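PDB 4DWD: mandelate racemase/muconate lactonizing enzyme, C-terminal domain protein from Paracoccus denitrificans, which binds magnesium and belongs to the enolase superfamily, where it probably acts as a hydro-lyase on a substrate that the structure alone does not show. Local coordinates for the interface of chains A and B and the interface of chains A and C. Numbering follows the deposited sequence. Chains: chain A/B/C, Mandelate racemase/muconate lactonizing enzyme, C-terminal domain protein.

Contact 1 and contact 2 lie about 32 Å apart, measured between the centres of their C-alpha atoms, and join chain A to two different copies of the same protein. Contact 1 packs helix 277-291 of chain A on helix 254-263 of chain B within a two-fold interface. Contact 2 sets loop residues of chain A against chain C and is not part of an exact two-fold. The same histidine of helix 277-291 appears in both, as A:His289 in contact 1 and C:His289 in contact 2. One helix end thus serves two kinds of junction, which fits the deposited assembly of eight copies.

Contact 1: the interface of chains A and B. Residues chain A 286, 289-290; chain B 254-255, 258.
B:Gln255 meets A:His289 where the C-terminal part of helix 277-291 of chain A packs on the start of helix 254-263 of chain B. This is a helix-to-helix patch of a two-fold interface, and a twin patch exists with the chains exchanged. It may help to pair chains A and B in the assembly.

The polar contact is a side-chain amide on a main-chain carbonyl. NE2 of B:Gln255 donates to the backbone O of A:His289 at 3.0 Å. The bond is nearly straight. The acceptor lies in the plane of the amide. The donor does not sit on a lone pair but well above the carbonyl plane, 56° out of it. The B:Gln255 chain bends at its second torsion (chi2 76°), which carries the amide to this carbonyl near the helix end.

The same nitrogen also stands over one face of the A:His289 ring. It lies 3.3 Å above the ring plane and toward the rim, on the side of CD2 and NE2. Ring and amide are almost perpendicular. The imidazole is therefore approached by the tip of the amide and is not stacked on it. CG of A:His289 is anti to its backbone N (chi1 -172°), which places the ring beside its own carbonyl carbon, so that B:Gln255 NE2 can touch both groups.

The apolar contact is small. CG of B:Leu254 packs on the methyl CB of A:Ala290 at 3.7 Å. CD2 of B:Leu254 lies against the helix backbone, 3.5 Å from O of A:Ala286 and also near N of A:Ala290. The small side chain of A:Ala290 probably allows the leucine branch this close to the backbone.

B:Lys258 adds a marginal contact through its aliphatic chain and not through its amine. Its CE comes to 3.3 Å from the backbone O of A:Ala290.

Contact 2: the interface of chains A and C. Residues chain A 167, 227, 229-230; chain C 289, 317-318.
C:His318 and A:Gln227 reach toward each other tip to tip, with imidazole and amide planes only 14° apart. The two groups meet at the backbone O of A:Arg167. NE2 of C:His318 donates to this oxygen at 2.7 Å in a fairly straight bond, and the oxygen lies close to the ring plane. NE2 of A:Gln227 makes a longer, bent bond to it at 3.2 Å, from a lone-pair direction but with the oxygen tilted out of the amide plane. One main-chain oxygen thus accepts from both chains.

The arginine side chain fixes the other end of the amide. NE and NH2 of A:Arg167 grip OE1 of A:Gln227 side-on, NE at 2.9 Å, and the guanidinium is nearly coplanar with that oxygen. A:Gln227 bends at its second torsion (chi2 -74°), which turns its amide toward the A:Arg167 carbonyl and guanidinium. An alanine in place of A:Gln227 would probably leave these two nitrogens without their acceptor and set the guanidinium free to turn.

The hydroxyl of A:Tyr229 points tip to tip at C:His318 and lies in plane at its ring edge, with OH 3.4 Å from CE1. CE of the selenomethionine C:Met317 sits over one face of the same imidazole, toward the rim. A:Tyr229 crosses C:His289 at about a right angle, its CE1 3.9 Å from CE1 of the histidine.

Water 1 lies at the edge, in plane, of three histidine rings. It hydrogen-bonds to A:His230 NE2 at 3.2 Å, C:His289 ND1 at 3.0 Å and C:His318 ND1 at 3.1 Å.

This loop-centred patch ties chain A to chain C by a direct bond and a shared water, and may help to hold the eight-copy assembly together.

Contact 1: the interface of chains A and B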
ATOM      1  N   ALA A 286      16.461  21.181  -2.738  1.00 10.01           N
ATOM      2  CA  ALA A 286      16.744  20.059  -3.634  1.00 10.66           C
ATOM      3  C   ALA A 286      15.785  18.902  -3.388  1.00  9.83           C
ATOM      4  O   ALA A 286      15.246  18.320  -4.349  1.00  9.61           O
ATOM      5  CB  ALA A 286      18.185  19.597  -3.483  1.00 10.57           C
ATOM      6  N   HIS A 289      12.408  19.800  -4.814  1.00 10.16           N
ATOM      7  CA  HIS A 289      12.436  19.674  -6.276  1.00 10.91           C
ATOM      8  C   HIS A 289      12.418  18.238  -6.732  1.00 10.47           C
ATOM      9  O   HIS A 289      11.808  17.905  -7.755  1.00 10.02           O
ATOM     10  CB  HIS A 289      13.642  20.431  -6.845  1.00 13.46           C
ATOM     11  CG  HIS A 289      13.655  20.526  -8.358  1.00 16.44           C
ATOM     12  ND1 HIS A 289      12.620  21.022  -9.070  1.00 20.52           N
ATOM     13  CD2 HIS A 289      14.640  20.194  -9.279  1.00 21.41           C
ATOM     14  CE1 HIS A 289      12.923  20.989 -10.383  1.00 21.98           C
ATOM     15  NE2 HIS A 289      14.156  20.479 -10.511  1.00 23.78           N
ATOM     16  N   ALA A 290      13.074  17.363  -5.977  1.00  9.45           N
ATOM     17  CA  ALA A 290      13.072  15.933  -6.299  1.00  8.59           C
ATOM     18  C   ALA A 290      11.673  15.339  -6.234  1.00  9.23           C
ATOM     19  O   ALA A 290      11.361  14.430  -6.997  1.00  9.50           O
ATOM     20  CB  ALA A 290      14.005  15.163  -5.373  1.00  9.18           C
TER
ATOM     21  N   LEU B 254      17.198  14.168 -11.187  1.00  9.10           N
ATOM     22  CA  LEU B 254      16.975  14.111  -9.757  1.00  8.86           C
ATOM     23  C   LEU B 254      15.652  13.412  -9.439  1.00  8.65           C
ATOM     24  O   LEU B 254      15.570  12.641  -8.483  1.00  8.71           O
ATOM     25  CB  LEU B 254      16.974  15.537  -9.191  1.00  9.31           C
ATOM     26  CG  LEU B 254      16.880  15.690  -7.676  1.00  9.26           C
ATOM     27  CD1 LEU B 254      18.137  15.162  -7.002  1.00 10.07           C
ATOM     28  CD2 LEU B 254      16.628  17.147  -7.316  1.00  9.87           C
ATOM     29  N   GLN B 255      14.637  13.648 -10.269  1.00  8.41           N
ATOM     30  CA  GLN B 255      13.317  13.041 -10.041  1.00  8.73           C
ATOM     31  C   GLN B 255      13.330  11.545 -10.351  1.00  8.56           C
ATOM     32  O   GLN B 255      12.719  10.765  -9.626  1.00  8.69           O
ATOM     33  CB  GLN B 255      12.231  13.749 -10.851  1.00  9.92           C
ATOM     34  CG  GLN B 255      12.000  15.195 -10.446  1.00  9.70           C
ATOM     35  CD  GLN B 255      13.075  16.118 -10.959  1.00 10.06           C
ATOM     36  OE1 GLN B 255      13.715  15.833 -11.969  1.00 10.91           O
ATOM     37  NE2 GLN B 255      13.293  17.226 -10.253  1.00 10.64           N
ATOM     38  N   LYS B 258      14.912   9.930  -7.435  1.00  8.14           N
ATOM     39  CA  LYS B 258      13.892   9.778  -6.405  1.00  8.43           C
ATOM     40  C   LYS B 258      13.044   8.521  -6.662  1.00  8.90           C
ATOM     41  O   LYS B 258      12.785   7.748  -5.740  1.00  9.11           O
ATOM     42  CB  LYS B 258      13.038  11.057  -6.353  1.00  8.71           C
ATOM     43  CG  LYS B 258      11.882  11.037  -5.358  1.00  9.58           C
ATOM     44  CD  LYS B 258      10.572  10.515  -5.966  1.00 10.49           C
ATOM     45  CE  LYS B 258      10.017  11.398  -7.088  1.00 11.91           C
ATOM     46  NZ  LYS B 258       8.755  10.837  -7.679  1.00 13.85           N
TER

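Contact 2: the interface of chains A and C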
ATOM      1  N   ARG A 167      -2.167  26.120  22.014  1.00 21.01           N
ATOM      2  CA  ARG A 167      -2.082  24.753  21.471  1.00 21.19           C
ATOM      3  C   ARG A 167      -2.515  23.643  22.426  1.00 21.41           C
ATOM      4  O   ARG A 167      -2.570  22.475  22.025  1.00 22.08           O
ATOM      5  CB  ARG A 167      -0.695  24.454  20.894  1.00 22.25           C
ATOM      6  CG  ARG A 167      -0.450  25.116  19.544  1.00 20.95           C
ATOM      7  CD  ARG A 167       0.937  24.746  19.067  1.00 20.73           C
ATOM      8  NE  ARG A 167       0.998  23.393  18.525  1.00 17.48           N
ATOM      9  CZ  ARG A 167       2.086  22.882  17.948  1.00 14.12           C
ATOM     10  NH1 ARG A 167       3.182  23.618  17.861  1.00 15.43           N
ATOM     11  NH2 ARG A 167       2.079  21.669  17.423  1.00  7.45           N
ATOM     12  N   GLN A 227      -1.962  19.555  14.822  1.00  9.47           N
ATOM     13  CA  GLN A 227      -0.723  19.591  15.616  1.00 10.63           C
ATOM     14  C   GLN A 227       0.444  19.043  14.793  1.00  9.52           C
ATOM     15  O   GLN A 227       0.323  18.001  14.133  1.00  9.62           O
ATOM     16  CB  GLN A 227      -0.876  18.772  16.907  1.00 11.76           C
ATOM     17  CG  GLN A 227      -2.010  19.231  17.813  1.00 13.35           C
ATOM     18  CD  GLN A 227      -1.733  20.518  18.554  1.00 16.11           C
ATOM     19  OE1 GLN A 227      -0.614  21.038  18.552  1.00 16.84           O
ATOM     20  NE2 GLN A 227      -2.764  21.038  19.224  1.00 18.69           N
ATOM     21  N   TYR A 229       3.034  17.487  15.462  1.00  9.53           N
ATOM     22  CA  TYR A 229       3.513  16.167  15.792  0.70 10.09           C
ATOM     23  C   TYR A 229       2.781  15.039  15.068  1.00 10.09           C
ATOM     24  O   TYR A 229       3.319  13.951  14.948  1.00 10.88           O
ATOM     25  CB  TYR A 229       3.624  15.951  17.313  0.70 11.00           C
ATOM     26  CG  TYR A 229       2.556  16.550  18.197  0.70 13.33           C
ATOM     27  CD1 TYR A 229       1.313  15.925  18.351  0.70 11.97           C
ATOM     28  CD2 TYR A 229       2.814  17.685  18.959  0.70 14.86           C
ATOM     29  CE1 TYR A 229       0.344  16.444  19.196  0.70 11.70           C
ATOM     30  CE2 TYR A 229       1.849  18.217  19.803  0.70 15.40           C
ATOM     31  CZ  TYR A 229       0.622  17.590  19.921  0.70 12.73           C
ATOM     32  OH  TYR A 229      -0.340  18.101  20.759  0.70 13.56           O
ATOM     33  N   HIS A 230       1.577  15.315  14.584  1.00  9.17           N
ATOM     34  CA  HIS A 230       0.802  14.328  13.846  1.00  9.56           C
ATOM     35  C   HIS A 230       1.115  14.424  12.370  1.00  8.97           C
ATOM     36  O   HIS A 230       0.347  15.004  11.601  1.00  8.89           O
ATOM     37  CB  HIS A 230      -0.693  14.557  14.050  1.00  9.65           C
ATOM     38  CG  HIS A 230      -1.135  14.544  15.489  1.00  9.03           C
ATOM     39  ND1 HIS A 230      -0.762  13.583  16.367  1.00 10.64           N
ATOM     40  CD2 HIS A 230      -1.993  15.398  16.174  1.00 10.37           C
ATOM     41  CE1 HIS A 230      -1.336  13.838  17.563  1.00 10.97           C
ATOM     42  NE2 HIS A 230      -2.081  14.951  17.443  1.00 11.07           N
TER
ATOM     43  N   HIS C 289      -4.194   9.928  21.284  1.00 10.16           N
ATOM     44  CA  HIS C 289      -3.216  11.020  21.198  1.00 10.91           C
ATOM     45  C   HIS C 289      -2.017  10.655  20.360  1.00 10.47           C
ATOM     46  O   HIS C 289      -1.466  11.498  19.642  1.00 10.02           O
ATOM     47  CB  HIS C 289      -2.805  11.469  22.605  1.00 13.46           C
ATOM     48  CG  HIS C 289      -1.947  12.719  22.629  1.00 16.44           C
ATOM     49  ND1 HIS C 289      -2.318  13.874  22.036  1.00 20.52           N
ATOM     50  CD2 HIS C 289      -0.719  12.964  23.230  1.00 21.41           C
ATOM     51  CE1 HIS C 289      -1.364  14.805  22.233  1.00 21.98           C
ATOM     52  NE2 HIS C 289      -0.384  14.248  22.959  1.00 23.78           N
HETATM   53  N   MSE C 317      -6.684  16.738  27.510  1.00 14.37           N
HETATM   54  CA  MSE C 317      -6.224  18.061  27.047  1.00 14.94           C
HETATM   55  C   MSE C 317      -7.060  18.589  25.900  1.00 16.89           C
HETATM   56  O   MSE C 317      -7.723  19.612  26.047  1.00 19.84           O
HETATM   57  CB  MSE C 317      -4.740  17.998  26.687  1.00 16.76           C
HETATM   58  CG  MSE C 317      -4.230  19.374  26.289  1.00 17.68           C
HETATM   59 SE   MSE C 317      -2.295  19.291  25.913  1.00 23.18          SE
HETATM   60  CE  MSE C 317      -2.215  17.652  24.807  1.00 22.68           C
ATOM     61  N   HIS C 318      -7.034  17.894  24.763  1.00 17.57           N
ATOM     62  CA  HIS C 318      -7.728  18.346  23.543  1.00 19.56           C
ATOM     63  C   HIS C 318      -9.111  17.791  23.484  1.00 21.30           C
ATOM     64  O   HIS C 318      -9.424  16.948  22.627  1.00 23.41           O
ATOM     65  CB  HIS C 318      -6.940  17.967  22.291  1.00 22.10           C
ATOM     66  CG  HIS C 318      -5.614  18.670  22.177  1.00 22.59           C
ATOM     67  ND1 HIS C 318      -4.508  18.062  21.704  1.00 26.46           N
ATOM     68  CD2 HIS C 318      -5.237  19.970  22.515  1.00 21.50           C
ATOM     69  CE1 HIS C 318      -3.477  18.932  21.726  1.00 25.36           C
ATOM     70  NE2 HIS C 318      -3.926  20.098  22.229  1.00 22.87           N
TER
HETATM   71  O   HOH W   1      -3.787  15.560  20.053  1.00 22.66           O